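Putative transcriptional regulator, sugar-binding family (Arthrobacter aurescens, PDB 3NZE) probably acts as a DNA-binding transcriptional regulator of the SorC family that responds to a sugar ligand through the domain in this crystal structure. Local coordinates at residues A[14-19]-A[251-256]; A[48-53]-A[225-230]. All blocks are in the same frame, centred on the assembly; numbering follows the deposited sequence.

Interaction 1 (A[14-19]-A[251-256])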
ATOM      1  N   SER A  14     -11.035 -19.014  -2.560  1.00 20.11           N
ATOM      2  CA  SER A  14     -11.712 -19.645  -1.444  1.00 18.25           C
ATOM      3  C   SER A  14     -10.737 -19.972  -0.326  1.00 21.19           C
ATOM      4  O   SER A  14     -11.009 -19.715   0.853  1.00 21.04           O
ATOM      5  CB  SER A  14     -12.415 -20.923  -1.896  1.00 22.54           C
ATOM      6  OG  SER A  14     -13.107 -21.497  -0.807  1.00 27.28           O
ATOM      7  N   GLN A  15      -9.591 -20.543  -0.691  1.00 19.73           N
ATOM      8  CA  GLN A  15      -8.602 -20.914   0.308  1.00 20.36           C
ATOM      9  C   GLN A  15      -8.083 -19.707   1.072  1.00 21.70           C
ATOM     10  O   GLN A  15      -7.964 -19.749   2.291  1.00 20.75           O
ATOM     11  CB  GLN A  15      -7.467 -21.725  -0.326  1.00 22.87           C
ATOM     12  CG  GLN A  15      -7.963 -23.057  -0.883  1.00 25.78           C
ATOM     13  CD  GLN A  15      -6.996 -23.717  -1.847  1.00 30.55           C
ATOM     14  OE1 GLN A  15      -5.780 -23.647  -1.677  1.00 32.95           O
ATOM     15  NE2 GLN A  15      -7.539 -24.377  -2.866  1.00 35.40           N
ATOM     16  N   ILE A  16      -7.761 -18.630   0.353  1.00 20.08           N
ATOM     17  CA  ILE A  16      -7.266 -17.419   0.996  1.00 17.84           C
ATOM     18  C   ILE A  16      -8.343 -16.761   1.860  1.00 18.69           C
ATOM     19  O   ILE A  16      -8.062 -16.315   2.976  1.00 19.06           O
ATOM     20  CB  ILE A  16      -6.719 -16.435  -0.056  1.00 19.40           C
ATOM     21  CG1 ILE A  16      -5.477 -17.039  -0.717  1.00 20.66           C
ATOM     22  CG2 ILE A  16      -6.422 -15.078   0.568  1.00 19.99           C
ATOM     23  CD1 ILE A  16      -5.036 -16.327  -1.998  1.00 19.85           C
ATOM     24  N   ARG A  17      -9.572 -16.700   1.354  1.00 18.23           N
ATOM     25  CA  ARG A  17     -10.691 -16.162   2.136  1.00 21.12           C
ATOM     26  C   ARG A  17     -10.798 -16.876   3.479  1.00 18.43           C
ATOM     27  O   ARG A  17     -10.921 -16.253   4.540  1.00 20.86           O
ATOM     28  CB  ARG A  17     -12.015 -16.357   1.392  1.00 29.23           C
ATOM     29  CG  ARG A  17     -12.560 -15.129   0.705  1.00 31.56           C
ATOM     30  CD  ARG A  17     -14.056 -15.268   0.473  1.00 23.41           C
ATOM     31  NE  ARG A  17     -14.406 -16.505  -0.222  1.00 23.33           N
ATOM     32  CZ  ARG A  17     -14.366 -16.664  -1.545  1.00 24.80           C
ATOM     33  NH1 ARG A  17     -14.713 -17.823  -2.089  1.00 23.45           N
ATOM     34  NH2 ARG A  17     -13.978 -15.670  -2.329  1.00 22.39           N
ATOM     35  N   ASN A  18     -10.771 -18.202   3.427  1.00 16.73           N
ATOM     36  CA  ASN A  18     -10.967 -19.000   4.632  1.00 23.93           C
ATOM     37  C   ASN A  18      -9.788 -18.954   5.586  1.00 23.89           C
ATOM     38  O   ASN A  18      -9.959 -18.968   6.808  1.00 23.13           O
ATOM     39  CB  ASN A  18     -11.322 -20.448   4.269  1.00 24.71           C
ATOM     40  CG  ASN A  18     -12.723 -20.569   3.700  1.00 22.82           C
ATOM     41  OD1 ASN A  18     -13.590 -19.757   4.017  1.00 22.35           O
ATOM     42  ND2 ASN A  18     -12.946 -21.562   2.842  1.00 23.65           N
ATOM     43  N   GLN A  19      -8.588 -18.899   5.028  1.00 19.56           N
ATOM     44  CA  GLN A  19      -7.385 -18.942   5.846  1.00 25.99           C
ATOM     45  C   GLN A  19      -7.002 -17.567   6.389  1.00 25.60           C
ATOM     46  O   GLN A  19      -6.464 -17.465   7.491  1.00 26.59           O
ATOM     47  CB  GLN A  19      -6.231 -19.560   5.046  1.00 29.88           C
ATOM     48  CG  GLN A  19      -4.896 -19.621   5.766  1.00 34.22           C
ATOM     49  CD  GLN A  19      -3.823 -20.289   4.915  1.00 39.03           C
ATOM     50  OE1 GLN A  19      -4.133 -20.989   3.946  1.00 40.68           O
ATOM     51  NE2 GLN A  19      -2.559 -20.075   5.270  1.00 35.59           N
ATOM     52  N   LEU A 251      -8.206  -8.014  -0.960  1.00 14.13           N
ATOM     53  CA  LEU A 251      -6.867  -8.291  -1.468  1.00 15.81           C
ATOM     54  C   LEU A 251      -6.933  -8.647  -2.942  1.00 15.26           C
ATOM     55  O   LEU A 251      -7.776  -9.447  -3.351  1.00 18.06           O
ATOM     56  CB  LEU A 251      -6.272  -9.456  -0.672  1.00 14.23           C
ATOM     57  CG  LEU A 251      -4.947 -10.061  -1.130  1.00 17.44           C
ATOM     58  CD1 LEU A 251      -3.817  -9.044  -0.929  1.00 16.03           C
ATOM     59  CD2 LEU A 251      -4.658 -11.340  -0.358  1.00 16.23           C
ATOM     60  N   ILE A 252      -6.058  -8.042  -3.746  1.00 13.39           N
ATOM     61  CA  ILE A 252      -5.914  -8.414  -5.150  1.00 17.20           C
ATOM     62  C   ILE A 252      -4.466  -8.826  -5.383  1.00 16.24           C
ATOM     63  O   ILE A 252      -3.549  -8.075  -5.049  1.00 16.08           O
ATOM     64  CB  ILE A 252      -6.278  -7.252  -6.095  1.00 16.24           C
ATOM     65  CG1 ILE A 252      -7.707  -6.771  -5.835  1.00 19.39           C
ATOM     66  CG2 ILE A 252      -6.136  -7.682  -7.571  1.00 17.66           C
ATOM     67  CD1 ILE A 252      -7.786  -5.602  -4.907  1.00 19.46           C
ATOM     68  N   LEU A 253      -4.250 -10.027  -5.920  1.00 14.99           N
ATOM     69  CA  LEU A 253      -2.887 -10.515  -6.121  1.00 16.70           C
ATOM     70  C   LEU A 253      -2.819 -11.500  -7.272  1.00 16.11           C
ATOM     71  O   LEU A 253      -3.835 -12.053  -7.688  1.00 18.67           O
ATOM     72  CB  LEU A 253      -2.329 -11.153  -4.842  1.00 15.88           C
ATOM     73  CG  LEU A 253      -2.720 -12.595  -4.491  1.00 14.89           C
ATOM     74  CD1 LEU A 253      -1.927 -13.080  -3.283  1.00 22.30           C
ATOM     75  CD2 LEU A 253      -4.220 -12.754  -4.225  1.00 15.99           C
ATOM     76  N   ASP A 254      -1.612 -11.714  -7.798  1.00 15.88           N
ATOM     77  CA  ASP A 254      -1.456 -12.592  -8.947  1.00 16.83           C
ATOM     78  C   ASP A 254      -1.484 -14.051  -8.517  1.00 19.61           C
ATOM     79  O   ASP A 254      -1.201 -14.372  -7.360  1.00 19.39           O
ATOM     80  CB  ASP A 254      -0.144 -12.302  -9.671  1.00 21.03           C
ATOM     81  CG  ASP A 254       1.066 -12.568  -8.800  1.00 26.87           C
ATOM     82  OD1 ASP A 254       1.308 -11.769  -7.871  1.00 25.68           O
ATOM     83  OD2 ASP A 254       1.764 -13.585  -9.043  1.00 23.81           O
ATOM     84  N   GLU A 255      -1.801 -14.913  -9.475  1.00 18.77           N
ATOM     85  CA  GLU A 255      -1.926 -16.350  -9.265  1.00 19.87           C
ATOM     86  C   GLU A 255      -0.710 -16.960  -8.570  1.00 25.21           C
ATOM     87  O   GLU A 255      -0.858 -17.733  -7.629  1.00 20.47           O
ATOM     88  CB  GLU A 255      -2.169 -17.027 -10.617  1.00 26.73           C
ATOM     89  CG  GLU A 255      -2.315 -18.531 -10.577  1.00 33.86           C
ATOM     90  CD  GLU A 255      -2.501 -19.115 -11.968  1.00 43.56           C
ATOM     91  OE1 GLU A 255      -2.795 -18.340 -12.907  1.00 43.60           O
ATOM     92  OE2 GLU A 255      -2.347 -20.343 -12.124  1.00 44.89           O
ATOM     93  N   ALA A 256       0.494 -16.622  -9.025  1.00 21.87           N
ATOM     94  CA  ALA A 256       1.688 -17.206  -8.419  1.00 20.33           C
ATOM     95  C   ALA A 256       1.829 -16.828  -6.945  1.00 23.22           C
ATOM     96  O   ALA A 256       2.150 -17.679  -6.108  1.00 22.35           O
ATOM     97  CB  ALA A 256       2.938 -16.823  -9.193  1.00 26.69           C
TER
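Ile16 reaches from helix 9-20 to two leucines of strand 250-254, and its two branches divide the work. CG2 meets CD2 of Leu251 at 4.2 Å. CD1, at the end of the longer branch, meets CD2 of Leu253 at 4.3 Å. The long branch is extended (chi2 166°), which carries CD1 away from the helix backbone to Leu253. Leu251 and Leu253 are two residues apart on the strand, so both side chains lie on the same face of the sheet. Each offers one methyl to the helix. The contact is purely apolar and small, with 88 Å² buried in all. The backbones stay well apart: the CA atoms of Ile16 and Leu251 are 9.5 Å from each other. Ala258 and Leu261 of helix 255-261 also touch Ile16 and Leu253, and Val24 and Val26 of the neighbouring strand 23-27 touch Leu253. The three residues are therefore buried. Just beyond them, Asp254 is the N-cap of helix 255-261, and its OD1 bonds Ser257 OG. A helix packed by aliphatic side chains onto a parallel strand, here near the edge of the sheet, is typical of the Rossmann-like alpha/beta fold of this putative sugar-binding domain.

Interaction 2 (A[48-53]-A[225-230])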
ATOM      1  N   ARG A  48     -10.585  -2.429 -11.235  1.00 24.23           N
ATOM      2  CA  ARG A  48     -11.955  -2.885 -11.396  1.00 23.80           C
ATOM      3  C   ARG A  48     -12.617  -3.086 -10.037  1.00 27.01           C
ATOM      4  O   ARG A  48     -13.799  -2.791  -9.855  1.00 31.06           O
ATOM      5  CB  ARG A  48     -11.998  -4.176 -12.218  1.00 26.59           C
ATOM      6  CG  ARG A  48     -13.356  -4.843 -12.216  1.00 39.35           C
ATOM      7  CD  ARG A  48     -13.436  -5.953 -13.248  1.00 46.37           C
ATOM      8  NE  ARG A  48     -13.434  -5.420 -14.606  1.00 56.15           N
ATOM      9  CZ  ARG A  48     -13.844  -6.100 -15.670  1.00 62.31           C
ATOM     10  NH1 ARG A  48     -14.292  -7.342 -15.530  1.00 65.76           N
ATOM     11  NH2 ARG A  48     -13.813  -5.538 -16.871  1.00 64.23           N
ATOM     12  N   THR A  49     -11.846  -3.584  -9.076  1.00 21.65           N
ATOM     13  CA  THR A  49     -12.359  -3.817  -7.730  1.00 22.39           C
ATOM     14  C   THR A  49     -12.551  -2.532  -6.924  1.00 25.38           C
ATOM     15  O   THR A  49     -13.507  -2.401  -6.157  1.00 23.62           O
ATOM     16  CB  THR A  49     -11.463  -4.816  -6.977  1.00 23.22           C
ATOM     17  OG1 THR A  49     -11.533  -6.090  -7.646  1.00 25.52           O
ATOM     18  CG2 THR A  49     -11.918  -4.955  -5.535  1.00 23.91           C
ATOM     19  N   ILE A  50     -11.643  -1.582  -7.115  1.00 20.17           N
ATOM     20  CA  ILE A  50     -11.682  -0.304  -6.415  1.00 17.60           C
ATOM     21  C   ILE A  50     -12.874   0.576  -6.808  1.00 18.86           C
ATOM     22  O   ILE A  50     -13.463   1.253  -5.962  1.00 21.31           O
ATOM     23  CB  ILE A  50     -10.388   0.478  -6.679  1.00 20.72           C
ATOM     24  CG1 ILE A  50      -9.229  -0.156  -5.914  1.00 22.39           C
ATOM     25  CG2 ILE A  50     -10.553   1.955  -6.309  1.00 23.59           C
ATOM     26  CD1 ILE A  50      -7.868   0.381  -6.339  1.00 22.29           C
ATOM     27  N   GLY A  51     -13.213   0.582  -8.093  1.00 22.92           N
ATOM     28  CA  GLY A  51     -14.245   1.465  -8.615  1.00 22.35           C
ATOM     29  C   GLY A  51     -15.546   1.541  -7.823  1.00 22.76           C
ATOM     30  O   GLY A  51     -15.965   2.628  -7.416  1.00 24.19           O
ATOM     31  N   PRO A  52     -16.203   0.398  -7.622  1.00 24.31           N
ATOM     32  CA  PRO A  52     -17.466   0.323  -6.872  1.00 25.09           C
ATOM     33  C   PRO A  52     -17.338   0.825  -5.427  1.00 25.01           C
ATOM     34  O   PRO A  52     -18.343   1.161  -4.807  1.00 30.08           O
ATOM     35  CB  PRO A  52     -17.781  -1.175  -6.867  1.00 29.28           C
ATOM     36  CG  PRO A  52     -17.083  -1.715  -8.061  1.00 30.49           C
ATOM     37  CD  PRO A  52     -15.831  -0.898  -8.215  1.00 27.86           C
ATOM     38  N   LEU A  53     -16.120   0.878  -4.904  1.00 23.39           N
ATOM     39  CA  LEU A  53     -15.910   1.266  -3.510  1.00 27.65           C
ATOM     40  C   LEU A  53     -15.657   2.757  -3.368  1.00 25.72           C
ATOM     41  O   LEU A  53     -15.582   3.274  -2.254  1.00 25.86           O
ATOM     42  CB  LEU A  53     -14.754   0.475  -2.891  1.00 23.45           C
ATOM     43  CG  LEU A  53     -14.871  -1.045  -3.047  1.00 24.35           C
ATOM     44  CD1 LEU A  53     -13.712  -1.746  -2.369  1.00 27.61           C
ATOM     45  CD2 LEU A  53     -16.193  -1.547  -2.491  1.00 33.39           C
ATOM     46  N   ARG A 225     -12.873   0.117   4.500  1.00 16.37           N
ATOM     47  CA  ARG A 225     -12.349  -0.805   3.506  1.00 15.44           C
ATOM     48  C   ARG A 225     -10.872  -0.496   3.260  1.00 16.40           C
ATOM     49  O   ARG A 225     -10.491   0.661   3.063  1.00 18.45           O
ATOM     50  CB  ARG A 225     -13.132  -0.704   2.187  1.00 22.36           C
ATOM     51  CG  ARG A 225     -14.635  -1.042   2.285  1.00 24.40           C
ATOM     52  CD  ARG A 225     -14.892  -2.516   2.618  1.00 19.12           C
ATOM     53  NE  ARG A 225     -14.737  -3.426   1.479  1.00 20.63           N
ATOM     54  CZ  ARG A 225     -15.715  -3.767   0.633  1.00 22.40           C
ATOM     55  NH1 ARG A 225     -16.937  -3.265   0.775  1.00 24.73           N
ATOM     56  NH2 ARG A 225     -15.471  -4.616  -0.360  1.00 20.64           N
ATOM     57  N   ARG A 226     -10.053  -1.543   3.262  1.00 14.65           N
ATOM     58  CA  ARG A 226      -8.624  -1.415   3.013  1.00 12.46           C
ATOM     59  C   ARG A 226      -8.259  -2.338   1.859  1.00 17.83           C
ATOM     60  O   ARG A 226      -8.314  -3.563   1.986  1.00 18.00           O
ATOM     61  CB  ARG A 226      -7.809  -1.780   4.258  1.00 12.53           C
ATOM     62  CG  ARG A 226      -7.871  -0.732   5.362  1.00 16.32           C
ATOM     63  CD  ARG A 226      -8.831  -1.122   6.449  1.00 19.01           C
ATOM     64  NE  ARG A 226      -8.445  -2.380   7.090  1.00 20.09           N
ATOM     65  CZ  ARG A 226      -9.177  -2.994   8.008  1.00 19.64           C
ATOM     66  NH1 ARG A 226      -8.764  -4.145   8.528  1.00 19.94           N
ATOM     67  NH2 ARG A 226     -10.325  -2.462   8.400  1.00 18.45           N
ATOM     68  N   ILE A 227      -7.902  -1.744   0.730  1.00 15.94           N
ATOM     69  CA  ILE A 227      -7.681  -2.509  -0.495  1.00 15.69           C
ATOM     70  C   ILE A 227      -6.188  -2.667  -0.674  1.00 17.76           C
ATOM     71  O   ILE A 227      -5.465  -1.684  -0.847  1.00 16.13           O
ATOM     72  CB  ILE A 227      -8.271  -1.821  -1.748  1.00 16.71           C
ATOM     73  CG1 ILE A 227      -9.794  -1.692  -1.644  1.00 24.54           C
ATOM     74  CG2 ILE A 227      -7.976  -2.623  -2.998  1.00 18.08           C
ATOM     75  CD1 ILE A 227     -10.271  -0.563  -0.791  1.00 31.16           C
ATOM     76  N   CYS A 228      -5.743  -3.914  -0.613  1.00 14.96           N
ATOM     77  CA  CYS A 228      -4.332  -4.257  -0.641  1.00 13.37           C
ATOM     78  C   CYS A 228      -4.010  -4.923  -1.971  1.00 14.05           C
ATOM     79  O   CYS A 228      -4.654  -5.907  -2.356  1.00 15.17           O
ATOM     80  CB  CYS A 228      -4.038  -5.211   0.522  1.00 13.54           C
ATOM     81  SG  CYS A 228      -2.328  -5.756   0.605  1.00 19.34           S
ATOM     82  N   VAL A 229      -3.013  -4.397  -2.680  1.00 12.19           N
ATOM     83  CA  VAL A 229      -2.715  -4.886  -4.024  1.00 13.27           C
ATOM     84  C   VAL A 229      -1.287  -5.379  -4.060  1.00 18.74           C
ATOM     85  O   VAL A 229      -0.373  -4.631  -3.745  1.00 18.38           O
ATOM     86  CB  VAL A 229      -2.866  -3.789  -5.088  1.00 15.76           C
ATOM     87  CG1 VAL A 229      -2.611  -4.380  -6.470  1.00 14.72           C
ATOM     88  CG2 VAL A 229      -4.256  -3.136  -5.006  1.00 19.06           C
ATOM     89  N   VAL A 230      -1.102  -6.637  -4.440  1.00 18.18           N
ATOM     90  CA  VAL A 230       0.217  -7.254  -4.427  1.00 18.63           C
ATOM     91  C   VAL A 230       0.538  -7.988  -5.724  1.00 18.92           C
ATOM     92  O   VAL A 230      -0.294  -8.709  -6.251  1.00 18.94           O
ATOM     93  CB  VAL A 230       0.293  -8.258  -3.266  1.00 23.88           C
ATOM     94  CG1 VAL A 230       1.485  -9.183  -3.432  1.00 27.44           C
ATOM     95  CG2 VAL A 230       0.362  -7.506  -1.948  1.00 25.78           C
TER
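Residues 48-53, at the C-terminal part of helix 35-50, lie over strand 225-230, with the CA atoms of Ile50 and Ile227 7.5 Å apart and those of Leu53 and Arg225 8.1 Å apart. This is helix-on-sheet packing in a Rossmann-like alpha/beta domain. Residues 51-53 keep helical backbone angles, and Leu53 N bonds Ile50 O at 2.9 Å. This bond continues the turn, and the side chain of Leu53 is directed at the strand.

Ile227 is shared by two partners. Its CG2 meets CG1 of Ile50 at 4.0 Å, and its CD1 meets CD1 of Leu53 at the same distance of 4.0 Å. The two side chains of Ile50 and Ile227 pass each other at a slant. Ile50 also touches Val71 of helix 66-73 and Ile155 of strand 153-160, so this end of the contact is buried.

Leu53 has the most surface covered here. One methyl, CD1, serves both Ile227 and Arg225, while CD2 is given to Arg225. The arginine chain is bent at chi2 (-67°) and chi3 (-78°), which turns one face of its guanidinium to Leu53. The two side chains cross at about a right angle. The guanidinium also has a charged partner: NE forms a salt bridge with Asp250 OD2, which probably helps fix the group's position. Leu53 CD2 rests over one face of the guanidinium, shifted toward its rim, 3.8 Å from Arg225 NH1.

Interactions 1 and 2 meet in one sheet, where strands 250-254 and 225-230 run parallel as neighbours. Their centres are about 14 Å apart. Two probable backbone hydrogen bonds join them: Ile252 N to Cys228 O at 2.9 Å, and Val230 N to Ile252 O, also at 2.9 Å. Side chains meet too, with Ile252 CD1 3.5 Å from Ile227 CG2. Ile252 points opposite to Leu251 and Leu253, so helices 9-20 and 35-50 cover opposite faces of the sheet. Along the chain, interaction 2 is nested within the loop closed by interaction 1. Both lie away from the calcium-site residues Thr96 and Glu118, where no calcium is bound in this chain.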